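Local coordinates for Tat pathway signal sequence domain protein (Parabacteroides merdae, PDB 4Q9A) that probably hydrolyses ester bonds as a GDSL-like lipase or acylhydrolase of the SGNH hydrolase clan, its natural substrate unknown, at residues Thr141-Asp153 with Thr182-Val195. Residues are numbered along the deposited sequence; the frame is centred on the assembly and turned at random.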
loop_
_atom_site.group_PDB
_atom_site.type_symbol
_atom_site.label_atom_id
_atom_site.label_comp_id
_atom_site.label_asym_id
_atom_site.label_seq_id
_atom_site.Cartn_x
_atom_site.Cartn_y
_atom_site.Cartn_z
ATOM N N THR A 141 -9.899 -18.997 16.608
ATOM C CA THR A 141 -9.548 -17.717 16.017
ATOM C C THR A 141 -8.467 -17.019 16.856
ATOM O O THR A 141 -8.576 -16.920 18.096
ATOM C CB THR A 141 -10.791 -16.839 15.842
ATOM O OG1 THR A 141 -11.681 -17.529 14.952
ATOM C CG2 THR A 141 -10.463 -15.460 15.255
ATOM N N GLN A 142 -7.432 -16.545 16.148
ATOM C CA GLN A 142 -6.357 -15.761 16.689
ATOM C C GLN A 142 -6.785 -14.304 16.578
ATOM O O GLN A 142 -7.042 -13.819 15.470
ATOM C CB GLN A 142 -5.073 -16.045 15.913
ATOM C CG GLN A 142 -4.534 -17.442 16.091
ATOM C CD GLN A 142 -3.270 -17.629 15.292
ATOM O OE1 GLN A 142 -2.187 -17.138 15.649
ATOM N NE2 GLN A 142 -3.373 -18.358 14.200
ATOM N N ILE A 143 -6.926 -13.620 17.731
ATOM C CA ILE A 143 -7.343 -12.221 17.755
ATOM C C ILE A 143 -6.112 -11.276 17.854
ATOM O O ILE A 143 -5.159 -11.519 18.609
ATOM C CB ILE A 143 -8.378 -11.926 18.880
ATOM C CG1 ILE A 143 -9.529 -12.933 18.869
ATOM C CG2 ILE A 143 -8.909 -10.489 18.774
ATOM C CD1 ILE A 143 -10.436 -12.864 20.080
ATOM N N VAL A 144 -6.175 -10.199 17.050
ATOM C CA VAL A 144 -5.267 -9.070 16.967
ATOM C C VAL A 144 -6.107 -7.891 17.412
ATOM O O VAL A 144 -6.965 -7.436 16.658
ATOM C CB VAL A 144 -4.629 -8.842 15.560
ATOM C CG1 VAL A 144 -3.574 -7.756 15.619
ATOM C CG2 VAL A 144 -4.037 -10.112 14.992
ATOM N N LEU A 145 -5.922 -7.456 18.665
ATOM C CA LEU A 145 -6.618 -6.302 19.222
ATOM C C LEU A 145 -5.701 -5.090 19.091
ATOM O O LEU A 145 -4.558 -5.140 19.542
ATOM C CB LEU A 145 -7.053 -6.556 20.673
ATOM C CG LEU A 145 -8.049 -5.549 21.247
ATOM C CD1 LEU A 145 -9.410 -5.629 20.554
ATOM C CD2 LEU A 145 -8.187 -5.721 22.730
ATOM N N CYS A 146 -6.184 -4.033 18.420
ATOM C CA CYS A 146 -5.432 -2.806 18.141
ATOM C C CYS A 146 -5.740 -1.700 19.154
ATOM O O CYS A 146 -6.889 -1.556 19.607
ATOM C CB CYS A 146 -5.722 -2.330 16.724
ATOM S SG CYS A 146 -5.303 -3.525 15.430
ATOM N N GLU A 147 -4.714 -0.899 19.470
ATOM C CA GLU A 147 -4.835 0.217 20.405
ATOM C C GLU A 147 -5.558 1.405 19.737
ATOM O O GLU A 147 -5.048 1.926 18.729
ATOM C CB GLU A 147 -3.439 0.663 20.932
ATOM C CG GLU A 147 -3.488 1.661 22.078
ATOM C CD GLU A 147 -2.157 2.141 22.622
ATOM O OE1 GLU A 147 -1.189 2.261 21.836
ATOM O OE2 GLU A 147 -2.091 2.431 23.839
ATOM N N PRO A 148 -6.705 1.883 20.305
ATOM C CA PRO A 148 -7.332 3.117 19.772
ATOM C C PRO A 148 -6.377 4.301 20.020
ATOM O O PRO A 148 -5.630 4.272 21.010
ATOM C CB PRO A 148 -8.641 3.222 20.550
ATOM C CG PRO A 148 -8.407 2.467 21.798
ATOM C CD PRO A 148 -7.392 1.406 21.523
ATOM N N PHE A 149 -6.319 5.289 19.103
ATOM C CA PHE A 149 -5.320 6.360 19.179
ATOM C C PHE A 149 -5.804 7.729 18.704
ATOM O O PHE A 149 -6.834 7.832 18.038
ATOM C CB PHE A 149 -4.111 5.965 18.284
ATOM C CG PHE A 149 -4.505 5.720 16.835
ATOM C CD1 PHE A 149 -4.561 6.769 15.923
ATOM C CD2 PHE A 149 -4.898 4.455 16.407
ATOM C CE1 PHE A 149 -5.008 6.558 14.615
ATOM C CE2 PHE A 149 -5.329 4.243 15.097
ATOM C CZ PHE A 149 -5.378 5.297 14.207
ATOM N N THR A 150 -4.965 8.763 18.936
ATOM C CA THR A 150 -5.153 10.151 18.490
ATOM C C THR A 150 -3.817 10.874 18.312
ATOM O O THR A 150 -2.857 10.623 19.052
ATOM C CB THR A 150 -5.999 10.995 19.466
ATOM O OG1 THR A 150 -5.326 11.057 20.729
ATOM C CG2 THR A 150 -7.450 10.521 19.602
ATOM N N LEU A 151 -3.799 11.835 17.379
ATOM C CA LEU A 151 -2.703 12.750 17.134
ATOM C C LEU A 151 -3.194 14.133 17.667
ATOM O O LEU A 151 -4.143 14.709 17.129
ATOM C CB LEU A 151 -2.313 12.726 15.651
ATOM C CG LEU A 151 -1.604 11.424 15.169
ATOM C CD1 LEU A 151 -2.616 10.377 14.619
ATOM C CD2 LEU A 151 -0.548 11.735 14.116
ATOM N N ARG A 152 -2.630 14.569 18.817
ATOM C CA ARG A 152 -2.992 15.766 19.580
ATOM C C ARG A 152 -3.109 17.049 18.737
ATOM O O ARG A 152 -3.984 17.897 19.011
ATOM C CB ARG A 152 -1.988 15.999 20.713
ATOM C CG ARG A 152 -2.136 15.022 21.869
ATOM C CD ARG A 152 -1.498 15.520 23.153
ATOM N NE ARG A 152 -1.680 14.568 24.255
ATOM C CZ ARG A 152 -1.797 14.910 25.535
ATOM N NH1 ARG A 152 -1.760 16.189 25.896
ATOM N NH2 ARG A 152 -1.961 13.977 26.465
ATOM N N ASP A 153 -2.224 17.201 17.727
ATOM C CA ASP A 153 -2.260 18.380 16.862
ATOM C C ASP A 153 -3.083 18.134 15.582
ATOM O O ASP A 153 -2.860 18.777 14.554
ATOM C CB ASP A 153 -0.849 18.888 16.524
ATOM C CG ASP A 153 -0.759 20.402 16.296
ATOM O OD1 ASP A 153 -1.720 21.132 16.680
ATOM O OD2 ASP A 153 0.281 20.865 15.760
ATOM N N THR A 182 -4.465 -12.005 23.664
ATOM C CA THR A 182 -4.438 -11.696 22.234
ATOM C C THR A 182 -3.148 -10.948 21.864
ATOM O O THR A 182 -2.343 -10.612 22.740
ATOM C CB THR A 182 -5.662 -10.833 21.855
ATOM O OG1 THR A 182 -5.476 -9.509 22.349
ATOM C CG2 THR A 182 -6.965 -11.396 22.370
ATOM N N ILE A 183 -2.982 -10.662 20.565
ATOM C CA ILE A 183 -1.876 -9.825 20.093
ATOM C C ILE A 183 -2.370 -8.372 20.258
ATOM O O ILE A 183 -3.572 -8.101 20.071
ATOM C CB ILE A 183 -1.396 -10.165 18.641
ATOM C CG1 ILE A 183 -0.879 -11.635 18.538
ATOM C CG2 ILE A 183 -0.394 -9.122 18.090
ATOM C CD1 ILE A 183 0.601 -11.866 18.602
ATOM N N PHE A 184 -1.460 -7.466 20.657
ATOM C CA PHE A 184 -1.814 -6.078 20.864
ATOM C C PHE A 184 -0.943 -5.143 19.978
ATOM O O PHE A 184 0.292 -5.160 20.061
ATOM C CB PHE A 184 -1.721 -5.737 22.357
ATOM C CG PHE A 184 -2.283 -4.380 22.699
ATOM C CD1 PHE A 184 -3.653 -4.134 22.626
ATOM C CD2 PHE A 184 -1.442 -3.338 23.071
ATOM C CE1 PHE A 184 -4.172 -2.863 22.920
ATOM C CE2 PHE A 184 -1.958 -2.070 23.365
ATOM C CZ PHE A 184 -3.322 -1.845 23.304
ATOM N N VAL A 185 -1.591 -4.361 19.098
ATOM C CA VAL A 185 -0.856 -3.425 18.236
ATOM C C VAL A 185 -0.891 -2.046 18.944
ATOM O O VAL A 185 -1.974 -1.473 19.109
ATOM C CB VAL A 185 -1.341 -3.372 16.753
ATOM C CG1 VAL A 185 -0.271 -2.736 15.874
ATOM C CG2 VAL A 185 -1.694 -4.755 16.216
ATOM N N PRO A 186 0.267 -1.545 19.454
ATOM C CA PRO A 186 0.254 -0.278 20.213
ATOM C C PRO A 186 0.417 0.953 19.320
ATOM O O PRO A 186 1.462 1.625 19.344
ATOM C CB PRO A 186 1.431 -0.450 21.177
ATOM C CG PRO A 186 2.379 -1.371 20.459
ATOM C CD PRO A 186 1.634 -2.108 19.388
ATOM N N PHE A 187 -0.636 1.256 18.549
ATOM C CA PHE A 187 -0.658 2.353 17.586
ATOM C C PHE A 187 -0.267 3.706 18.182
ATOM O O PHE A 187 0.471 4.433 17.527
ATOM C CB PHE A 187 -2.023 2.458 16.914
ATOM C CG PHE A 187 -2.344 1.381 15.901
ATOM C CD1 PHE A 187 -1.363 0.890 15.044
ATOM C CD2 PHE A 187 -3.644 0.936 15.729
ATOM C CE1 PHE A 187 -1.670 -0.055 14.067
ATOM C CE2 PHE A 187 -3.949 -0.021 14.756
ATOM C CZ PHE A 187 -2.961 -0.505 13.927
ATOM N N GLN A 188 -0.694 4.023 19.419
ATOM C CA GLN A 188 -0.373 5.294 20.067
ATOM C C GLN A 188 1.147 5.512 20.169
ATOM O O GLN A 188 1.616 6.573 19.757
ATOM C CB GLN A 188 -1.050 5.418 21.453
ATOM C CG GLN A 188 -1.156 6.844 22.005
ATOM C CD GLN A 188 -2.014 7.769 21.165
ATOM O OE1 GLN A 188 -3.251 7.826 21.290
ATOM N NE2 GLN A 188 -1.354 8.559 20.317
ATOM N N SER A 189 1.908 4.499 20.639
ATOM C CA SER A 189 3.374 4.553 20.778
ATOM C C SER A 189 4.037 4.900 19.456
ATOM O O SER A 189 4.967 5.724 19.428
ATOM C CB SER A 189 3.908 3.217 21.267
ATOM O OG SER A 189 3.090 2.737 22.319
ATOM N N GLY A 190 3.524 4.288 18.374
ATOM C CA GLY A 190 4.012 4.509 17.021
ATOM C C GLY A 190 3.773 5.920 16.561
ATOM O O GLY A 190 4.676 6.552 16.010
ATOM N N PHE A 191 2.562 6.433 16.812
ATOM C CA PHE A 191 2.204 7.788 16.400
ATOM C C PHE A 191 2.898 8.829 17.286
ATOM O O PHE A 191 3.337 9.872 16.783
ATOM C CB PHE A 191 0.682 7.976 16.357
ATOM C CG PHE A 191 0.067 7.451 15.070
ATOM C CD1 PHE A 191 0.331 8.070 13.847
ATOM C CD2 PHE A 191 -0.789 6.349 15.083
ATOM C CE1 PHE A 191 -0.226 7.581 12.660
ATOM C CE2 PHE A 191 -1.377 5.881 13.900
ATOM C CZ PHE A 191 -1.083 6.499 12.696
ATOM N N ASP A 192 3.090 8.490 18.573
ATOM C CA ASP A 192 3.802 9.335 19.530
ATOM C C ASP A 192 5.242 9.564 19.041
ATOM O O ASP A 192 5.801 10.651 19.219
ATOM C CB ASP A 192 3.785 8.693 20.932
ATOM C CG ASP A 192 2.479 8.814 21.718
ATOM O OD1 ASP A 192 1.479 9.339 21.153
ATOM O OD2 ASP A 192 2.450 8.375 22.889
ATOM N N ALA A 193 5.808 8.544 18.366
ATOM C CA ALA A 193 7.159 8.543 17.801
ATOM C C ALA A 193 7.224 9.265 16.445
ATOM O O ALA A 193 8.154 10.043 16.193
ATOM C CB ALA A 193 7.631 7.107 17.640
ATOM N N ALA A 194 6.243 8.955 15.564
ATOM C CA ALA A 194 6.116 9.481 14.209
ATOM C C ALA A 194 6.058 11.030 14.186
ATOM O O ALA A 194 6.774 11.664 13.396
ATOM C CB ALA A 194 4.882 8.890 13.558
ATOM N N VAL A 195 5.277 11.630 15.113
ATOM C CA VAL A 195 5.123 13.083 15.226
ATOM C C VAL A 195 6.452 13.786 15.598
ATOM O O VAL A 195 6.568 15.000 15.393
ATOM C CB VAL A 195 3.991 13.507 16.176
ATOM C CG1 VAL A 195 2.649 13.027 15.661
ATOM C CG2 VAL A 195 4.245 13.022 17.597
#
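Ile183 O is gripped by two donors that reach it from opposite faces of its carbonyl plane: Leu145 N, 2.8 Å away across the sheet, and, at a longer 3.3 Å and from well above the plane, Thr182 OG1. The bond from Leu145 belongs to the parallel pairing of strands 142-146 and 183-185, which continues until Glu147 N meets Val185 O. Beta-branched Val144 and Val185 suit this extended backbone, and their methyls CG1 and CG2 touch at 3.6 Å on the face they share with Cys146.

Gln188 leaves the helix with CG opposite its backbone N (chi1 -161°), then bends at chi2 to turn its amide to Thr150: OE1 accepts from Thr150 N at 3.1 Å, while NE2 gives a nearly straight bond to Thr150 O at 2.8 Å. Meeting both backbone polar groups sets which end of the amide is O; Asp192 OD1, one turn along, takes a second bond from NE2, steadying it. Glu147, fully extended, carries OE1 to Gln188 N (3.0 Å), which meets it from above the carboxylate plane; a carboxylate at this first helical turn probably gains from the helix dipole. OE2 has a long, weak ion pair with Arg170.

Next to these polar bonds, Phe149, Phe187 and Phe191 form an aromatic cluster, apolar rings suiting a buried site. Phe149 and Phe191 make an offset stack, centroids 5.0 Å apart, and branched Leu151 lays CD1 over a face of Phe191 (CH-pi).

Met218 of helix 212-226 touches Phe149 and Phe187. Strands 142-146 and 183-185, joined through helix 167-179, form a beta-alpha-beta crossover of the SGNH three-layer alpha/beta fold; strand 98-102 pairs with the opposite edge of 142-146.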